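CCMAN5 (Cellulosimicrobium cellulans, PDB 2XSG) is a calcium-binding alpha-mannosidase of glycoside hydrolase family 92 that enables mannose-6-phosphate modification of recombinant human lysosomal enzymes made in yeast. Local coordinates at residues Thr192-Tyr196 with Asn197-Thr201; Leu565-Arg568 with His569-Glu573; Leu310-Thr313 with His314-Arg317. All coordinates share one frame; numbering follows the deposited sequence.

Overall arrangement
From the N terminus, contact 1 comes first: at residues 192-201 a tight turn reverses the chain between strands 185-195 and 198-208 of the N-terminal beta domain. Contact 3 (310-317) follows inside helix 306-318, and contact 2 (565-573) ends helix 560-570; both lie in the catalytic region. The three occur in series, with no nesting or crossing, and none touches another. Contacts 1 and 2 are the farthest apart, their centres 42 Å from each other on opposite sides of the chain's centre. The hairpin reaches the catalytic region through backbone bonds to H399, while the helix of contact 3 packs against strand 293-296 and helix 665-675.

Contact 1. Residues Thr192-Tyr196 with Asn197-Thr201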
loop_
_atom_site.group_PDB
_atom_site.type_symbol
_atom_site.label_atom_id
_atom_site.label_comp_id
_atom_site.label_asym_id
_atom_site.label_seq_id
_atom_site.Cartn_x
_atom_site.Cartn_y
_atom_site.Cartn_z
ATOM N N THR A 192 13.491 -17.755 4.288
ATOM C CA THR A 192 12.907 -17.113 5.466
ATOM C C THR A 192 13.564 -15.750 5.631
ATOM O O THR A 192 14.796 -15.634 5.712
ATOM C CB THR A 192 13.036 -18.015 6.725
ATOM O OG1 THR A 192 12.316 -19.231 6.495
ATOM C CG2 THR A 192 12.493 -17.328 8.004
ATOM N N GLY A 193 12.736 -14.714 5.608
ATOM C CA GLY A 193 13.214 -13.347 5.726
ATOM C C GLY A 193 12.584 -12.654 6.918
ATOM O O GLY A 193 11.827 -13.256 7.678
ATOM N N TYR A 194 12.885 -11.377 7.085
ATOM C CA TYR A 194 12.279 -10.617 8.152
ATOM C C TYR A 194 12.048 -9.197 7.664
ATOM O O TYR A 194 12.876 -8.648 6.935
ATOM C CB TYR A 194 13.174 -10.637 9.399
ATOM C CG TYR A 194 12.610 -9.888 10.595
ATOM C CD1 TYR A 194 12.751 -8.497 10.702
ATOM C CD2 TYR A 194 11.948 -10.565 11.629
ATOM C CE1 TYR A 194 12.235 -7.793 11.790
ATOM C CE2 TYR A 194 11.430 -9.859 12.751
ATOM C CZ TYR A 194 11.588 -8.475 12.813
ATOM O OH TYR A 194 11.081 -7.746 13.874
ATOM N N PHE A 195 10.906 -8.626 8.037
ATOM C CA PHE A 195 10.683 -7.196 7.873
ATOM C C PHE A 195 9.833 -6.649 9.006
ATOM O O PHE A 195 8.783 -7.206 9.345
ATOM C CB PHE A 195 10.041 -6.867 6.524
ATOM C CG PHE A 195 9.832 -5.393 6.301
ATOM C CD1 PHE A 195 10.925 -4.544 6.058
ATOM C CD2 PHE A 195 8.553 -4.840 6.373
ATOM C CE1 PHE A 195 10.749 -3.166 5.859
ATOM C CE2 PHE A 195 8.357 -3.461 6.171
ATOM C CZ PHE A 195 9.453 -2.620 5.907
ATOM N N TYR A 196 10.329 -5.564 9.595
ATOM C CA TYR A 196 9.656 -4.805 10.661
ATOM C C TYR A 196 9.336 -5.575 11.952
ATOM O O TYR A 196 10.120 -5.507 12.912
ATOM C CB TYR A 196 8.450 -4.005 10.119
ATOM C CG TYR A 196 8.039 -2.898 11.048
ATOM C CD1 TYR A 196 8.917 -1.817 11.323
ATOM C CD2 TYR A 196 6.793 -2.931 11.689
ATOM C CE1 TYR A 196 8.543 -0.804 12.203
ATOM C CE2 TYR A 196 6.406 -1.915 12.568
ATOM C CZ TYR A 196 7.285 -0.863 12.819
ATOM O OH TYR A 196 6.903 0.125 13.683
ATOM N N ASN A 197 8.216 -6.304 11.995
ATOM C CA ASN A 197 7.828 -7.025 13.214
ATOM C C ASN A 197 8.041 -8.530 13.169
ATOM O O ASN A 197 8.096 -9.177 14.213
ATOM C CB ASN A 197 6.343 -6.802 13.560
ATOM C CG ASN A 197 6.065 -5.425 14.133
ATOM O OD1 ASN A 197 6.915 -4.810 14.781
ATOM N ND2 ASN A 197 4.856 -4.939 13.903
ATOM N N ALA A 198 8.107 -9.101 11.972
ATOM C CA ALA A 198 7.903 -10.541 11.850
ATOM C C ALA A 198 8.774 -11.173 10.805
ATOM O O ALA A 198 9.083 -10.558 9.784
ATOM C CB ALA A 198 6.443 -10.828 11.515
ATOM N N ALA A 199 9.157 -12.415 11.063
ATOM C CA ALA A 199 9.735 -13.260 10.039
ATOM C C ALA A 199 8.592 -13.841 9.204
ATOM O O ALA A 199 7.424 -13.841 9.647
ATOM C CB ALA A 199 10.559 -14.377 10.670
ATOM N N TYR A 200 8.938 -14.333 8.012
ATOM C CA TYR A 200 8.009 -14.989 7.087
ATOM C C TYR A 200 8.776 -16.083 6.323
ATOM O O TYR A 200 9.975 -15.974 6.113
ATOM C CB TYR A 200 7.421 -13.978 6.090
ATOM C CG TYR A 200 8.474 -13.398 5.164
ATOM C CD1 TYR A 200 9.150 -12.222 5.484
ATOM C CD2 TYR A 200 8.805 -14.045 3.969
ATOM C CE1 TYR A 200 10.133 -11.709 4.633
ATOM C CE2 TYR A 200 9.797 -13.547 3.128
ATOM C CZ TYR A 200 10.451 -12.387 3.468
ATOM O OH TYR A 200 11.422 -11.909 2.623
ATOM N N THR A 201 8.077 -17.132 5.917
ATOM C CA THR A 201 8.678 -18.158 5.073
ATOM C C THR A 201 7.855 -18.382 3.803
ATOM O O THR A 201 6.621 -18.459 3.855
ATOM C CB THR A 201 8.812 -19.473 5.847
ATOM O OG1 THR A 201 9.673 -19.251 6.972
ATOM C CG2 THR A 201 9.394 -20.594 4.958
#
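Strands 192-195 and 198-201 run antiparallel, joined by a type II' turn from F195 to A198, with G193-Y200 and F195-A198 as the hydrogen-bonded pairs; G193 N meets Y200 O at 3.1 Å. On the face bearing T192, Y194, A199 and T201, the Y194 ring leans across the partner strand. Its CG is anti to the backbone N (chi1 -179°), which carries the ring over the A198 peptide, with A198 O above one ring face and Y194 CD2 3.3 Å from A198 C. The hydroxyl reaches the turn, where Y194 OH donates to Y196 O at 2.6 Å from above the carbonyl plane. With a phenylalanine in place of Y194, the Y196 carbonyl would probably lose this hydroxyl partner and the turn one of its ties. Farther along, T192 OG1 and T201 OG1 lie 2.7 Å apart; T192 OG1 is hydrogen-bonded to Q190. On the other face the Y200 ring covers G193, whose CA sits 4.0 Å from the centroid of the Y200 ring in a CH-pi contact; the Y200 hydroxyl is held by D78 and N166. The N197 amide lies alongside the Y196 ring, their planes 44° apart. The whole is a beta hairpin with a two-residue loop in the N-terminal domain, its tip touching R405 through Y196, whose side chain is about 4 Å from a bound bis-tris propane molecule.

Contact 2. Residues Leu565-Arg568 with His569-Glu573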
loop_
_atom_site.group_PDB
_atom_site.type_symbol
_atom_site.label_atom_id
_atom_site.label_comp_id
_atom_site.label_asym_id
_atom_site.label_seq_id
_atom_site.Cartn_x
_atom_site.Cartn_y
_atom_site.Cartn_z
ATOM N N LEU A 565 -12.794 28.014 12.253
ATOM C CA LEU A 565 -11.589 28.847 12.230
ATOM C C LEU A 565 -10.321 27.983 12.374
ATOM O O LEU A 565 -9.299 28.276 11.763
ATOM C CB LEU A 565 -11.653 29.922 13.319
ATOM C CG LEU A 565 -12.664 31.063 13.105
ATOM C CD1 LEU A 565 -12.872 31.825 14.391
ATOM C CD2 LEU A 565 -12.197 32.027 12.011
ATOM N N GLY A 566 -10.400 26.918 13.175
ATOM C CA GLY A 566 -9.303 25.943 13.285
ATOM C C GLY A 566 -8.946 25.302 11.946
ATOM O O GLY A 566 -7.760 25.205 11.573
ATOM N N MET A 567 -9.979 24.880 11.217
ATOM C CA MET A 567 -9.821 24.229 9.915
ATOM C C MET A 567 -9.196 25.172 8.921
ATOM O O MET A 567 -8.263 24.799 8.223
ATOM C CB MET A 567 -11.159 23.697 9.402
ATOM C CG MET A 567 -11.422 22.253 9.789
ATOM S SD MET A 567 -10.086 21.084 9.365
ATOM C CE MET A 567 -10.074 21.176 7.592
ATOM N N ARG A 568 -9.677 26.415 8.891
ATOM C CA ARG A 568 -9.044 27.443 8.082
ATOM C C ARG A 568 -7.569 27.663 8.426
ATOM O O ARG A 568 -6.753 27.760 7.527
ATOM C CB ARG A 568 -9.849 28.749 8.118
ATOM C CG ARG A 568 -11.278 28.561 7.572
ATOM C CD ARG A 568 -12.125 29.822 7.631
ATOM N NE ARG A 568 -11.622 30.796 6.666
ATOM C CZ ARG A 568 -12.140 31.025 5.461
ATOM N NH1 ARG A 568 -13.210 30.384 5.047
ATOM N NH2 ARG A 568 -11.576 31.923 4.680
ATOM N N HIS A 569 -7.231 27.727 9.714
ATOM C CA HIS A 569 -5.840 27.873 10.154
ATOM C C HIS A 569 -4.978 26.647 9.792
ATOM O O HIS A 569 -3.813 26.801 9.391
ATOM C CB HIS A 569 -5.775 28.111 11.667
ATOM C CG HIS A 569 -4.456 28.640 12.133
ATOM N ND1 HIS A 569 -4.019 29.913 11.837
ATOM C CD2 HIS A 569 -3.474 28.069 12.870
ATOM C CE1 HIS A 569 -2.827 30.106 12.372
ATOM N NE2 HIS A 569 -2.473 29.004 13.009
ATOM N N MET A 570 -5.551 25.448 9.934
ATOM C CA MET A 570 -4.898 24.181 9.525
ATOM C C MET A 570 -4.328 24.239 8.105
ATOM O O MET A 570 -3.274 23.665 7.810
ATOM C CB MET A 570 -5.898 23.031 9.596
ATOM C CG MET A 570 -5.299 21.646 9.332
ATOM S SD MET A 570 -4.459 21.075 10.814
ATOM C CE MET A 570 -3.822 19.497 10.258
ATOM N N PHE A 571 -5.036 24.929 7.226
ATOM C CA PHE A 571 -4.620 25.051 5.832
ATOM C C PHE A 571 -4.071 26.418 5.426
ATOM O O PHE A 571 -3.960 26.711 4.227
ATOM C CB PHE A 571 -5.760 24.597 4.912
ATOM C CG PHE A 571 -5.937 23.131 4.908
ATOM C CD1 PHE A 571 -5.395 22.359 3.882
ATOM C CD2 PHE A 571 -6.594 22.498 5.958
ATOM C CE1 PHE A 571 -5.530 20.973 3.900
ATOM C CE2 PHE A 571 -6.727 21.122 5.982
ATOM C CZ PHE A 571 -6.190 20.361 4.955
ATOM N N GLY A 572 -3.700 27.228 6.416
ATOM C CA GLY A 572 -3.114 28.554 6.182
ATOM C C GLY A 572 -3.942 29.464 5.288
ATOM O O GLY A 572 -3.387 30.232 4.510
ATOM N N GLU A 573 -5.266 29.380 5.398
ATOM C CA GLU A 573 -6.175 30.162 4.530
ATOM C C GLU A 573 -6.013 31.683 4.662
ATOM O O GLU A 573 -6.251 32.434 3.699
ATOM C CB GLU A 573 -7.638 29.772 4.780
ATOM C CG GLU A 573 -8.037 28.434 4.185
ATOM C CD GLU A 573 -8.143 28.455 2.657
ATOM O OE1 GLU A 573 -8.269 29.543 2.061
ATOM O OE2 GLU A 573 -8.084 27.371 2.042
#
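R568 and E573 meet across a Schellman motif that closes helix 560-570: E573 N donates to R568 O at 3.1 Å, nearly straight at 170°, and G572 N donates to H569 O. G572 has the positive phi that this motif needs at its C' position, and F571 is the first residue to leave helical geometry. The turn brings E573 back over the last helical turn, where E573 CB packs 4.1 Å from R568 CB and E573 CG lies against R568 O. Beyond that point the two side chains part. The R568 guanidinium forms a salt bridge with E603, whereas E573, bent at chi2 (-72°), hands OE2 to K609 and to the indole N-H of W610. The opposite charges of R568 and E573 are therefore near neighbours without direct contact, each matched by a residue at or near helix 604-616. M567 and F571 lie side by side and point the same way. The methionine is folded at both chi2 and chi3 (-52° and -64°), which turns its methyl back to the phenylalanine ring. That ring is also met by H584, W610 and F598, and so belongs to an aromatic cluster beyond the helix end. The H569 imidazole stacks on W501, and the M570 side chain rests against W540 and W544. At the F571 ring, M567 CE lies 3.7 Å from F571 CE2, while M567 O sits in the ring plane at the edge, 3.6 Å from F571 CD2.

Contact 3. Residues Leu310-Thr313 with His314-Arg317; sequences LFYT and HLYR
L310 and H314, one turn apart in helix 306-318 of the family 92 catalytic domain, lie side by side and point the same way, an i/i+4 contact with L310 CD2 3.6 Å from H314 NE2. The histidine CG sits beside its backbone N (chi1 -66°), and this folds the imidazole back along the preceding turn until H314 CD2 comes within 3.2 Å of L310 O. H314 ND1, the ring nitrogen next to CG, is hydrogen-bonded to S667 OG, which would hold the ring's rotation. A second group forms round L315, which reaches back to F311 at i-4 and Y312 at i-3. One methyl of this leucine touches two aromatic rings: L315 CD2 meets F311 CE2 at 4.1 Å and Y312 CD1 at 4.0 Å. The two rings are turned differently, and the rim of the phenylalanine is directed onto the face of the tyrosine, F311 CD2 lying 3.8 Å above the plane of the Y312 ring and over its centre. Y316 and R317 gather round the carbonyl of T313. R317 N donates to T313 O at 3.1 Å, R317 CG lies alongside the same oxygen, and the Y316 ring presents its edge to it. R317 then carries its guanidinium to the carbonyls of M27 and V17, while T313 OG1 bonds to R309 O and D14 N. All eight residues are buried. F311 and L315 press on strand 293-296, L310 and F311 on helix 665-675, and L315 and Y316 on L290 of helix 275-290, with N-terminal loops covering Y312 and Y316.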
loop_
_atom_site.group_PDB
_atom_site.type_symbol
_atom_site.label_atom_id
_atom_site.label_comp_id
_atom_site.label_asym_id
_atom_site.label_seq_id
_atom_site.Cartn_x
_atom_site.Cartn_y
_atom_site.Cartn_z
ATOM N N LEU A 310 -2.234 9.160 -14.703
ATOM C CA LEU A 310 -2.008 9.184 -13.268
ATOM C C LEU A 310 -3.084 8.387 -12.566
ATOM O O LEU A 310 -2.772 7.551 -11.727
ATOM C CB LEU A 310 -2.016 10.603 -12.722
ATOM C CG LEU A 310 -0.699 11.290 -12.478
ATOM C CD1 LEU A 310 -1.008 12.707 -11.969
ATOM C CD2 LEU A 310 0.205 10.508 -11.488
ATOM N N PHE A 311 -4.352 8.619 -12.917
ATOM C CA PHE A 311 -5.422 7.804 -12.352
ATOM C C PHE A 311 -5.173 6.295 -12.511
ATOM O O PHE A 311 -5.214 5.549 -11.515
ATOM C CB PHE A 311 -6.786 8.180 -12.930
ATOM C CG PHE A 311 -7.900 7.374 -12.377
ATOM C CD1 PHE A 311 -8.468 7.704 -11.149
ATOM C CD2 PHE A 311 -8.362 6.249 -13.050
ATOM C CE1 PHE A 311 -9.477 6.932 -10.619
ATOM C CE2 PHE A 311 -9.369 5.466 -12.516
ATOM C CZ PHE A 311 -9.934 5.813 -11.300
ATOM N N TYR A 312 -4.942 5.844 -13.746
ATOM C CA TYR A 312 -4.809 4.404 -14.011
ATOM C C TYR A 312 -3.545 3.783 -13.393
ATOM O O TYR A 312 -3.559 2.615 -12.991
ATOM C CB TYR A 312 -5.005 4.043 -15.499
ATOM C CG TYR A 312 -6.483 4.090 -15.871
ATOM C CD1 TYR A 312 -7.380 3.104 -15.406
ATOM C CD2 TYR A 312 -6.992 5.125 -16.638
ATOM C CE1 TYR A 312 -8.730 3.164 -15.714
ATOM C CE2 TYR A 312 -8.341 5.198 -16.955
ATOM C CZ TYR A 312 -9.210 4.216 -16.473
ATOM O OH TYR A 312 -10.538 4.288 -16.786
ATOM N N THR A 313 -2.481 4.575 -13.316
ATOM C CA THR A 313 -1.255 4.172 -12.648
ATOM C C THR A 313 -1.544 3.917 -11.159
ATOM O O THR A 313 -1.107 2.907 -10.596
ATOM C CB THR A 313 -0.145 5.237 -12.814
ATOM O OG1 THR A 313 0.172 5.399 -14.211
ATOM C CG2 THR A 313 1.116 4.845 -12.023
ATOM N N HIS A 314 -2.288 4.824 -10.532
ATOM C CA HIS A 314 -2.603 4.667 -9.113
ATOM C C HIS A 314 -3.706 3.634 -8.864
ATOM O O HIS A 314 -3.712 2.961 -7.813
ATOM C CB HIS A 314 -2.893 6.013 -8.436
ATOM C CG HIS A 314 -1.697 6.912 -8.387
ATOM N ND1 HIS A 314 -0.505 6.526 -7.816
ATOM C CD2 HIS A 314 -1.497 8.164 -8.861
ATOM C CE1 HIS A 314 0.376 7.501 -7.932
ATOM N NE2 HIS A 314 -0.206 8.512 -8.550
ATOM N N LEU A 315 -4.623 3.472 -9.818
ATOM C CA LEU A 315 -5.546 2.343 -9.720
ATOM C C LEU A 315 -4.747 1.020 -9.741
ATOM O O LEU A 315 -5.007 0.096 -8.935
ATOM C CB LEU A 315 -6.603 2.372 -10.830
ATOM C CG LEU A 315 -7.816 1.440 -10.725
ATOM C CD1 LEU A 315 -8.690 1.751 -9.493
ATOM C CD2 LEU A 315 -8.667 1.479 -11.991
ATOM N N TYR A 316 -3.765 0.935 -10.641
ATOM C CA TYR A 316 -2.872 -0.230 -10.690
ATOM C C TYR A 316 -2.221 -0.485 -9.310
ATOM O O TYR A 316 -2.227 -1.593 -8.815
ATOM C CB TYR A 316 -1.840 -0.051 -11.810
ATOM C CG TYR A 316 -0.628 -0.959 -11.752
ATOM C CD1 TYR A 316 -0.658 -2.249 -12.297
ATOM C CD2 TYR A 316 0.557 -0.521 -11.172
ATOM C CE1 TYR A 316 0.473 -3.088 -12.241
ATOM C CE2 TYR A 316 1.679 -1.345 -11.110
ATOM C CZ TYR A 316 1.635 -2.623 -11.648
ATOM O OH TYR A 316 2.756 -3.434 -11.591
ATOM N N ARG A 317 -1.706 0.571 -8.694
ATOM C CA ARG A 317 -1.048 0.481 -7.389
ATOM C C ARG A 317 -2.011 0.082 -6.261
ATOM O O ARG A 317 -1.588 -0.512 -5.267
ATOM C CB ARG A 317 -0.397 1.818 -7.039
ATOM C CG ARG A 317 0.734 2.275 -7.952
ATOM C CD ARG A 317 1.888 1.301 -7.912
ATOM N NE ARG A 317 3.069 1.839 -8.571
ATOM C CZ ARG A 317 4.098 1.111 -9.003
ATOM N NH1 ARG A 317 4.107 -0.210 -8.856
ATOM N NH2 ARG A 317 5.120 1.712 -9.592
#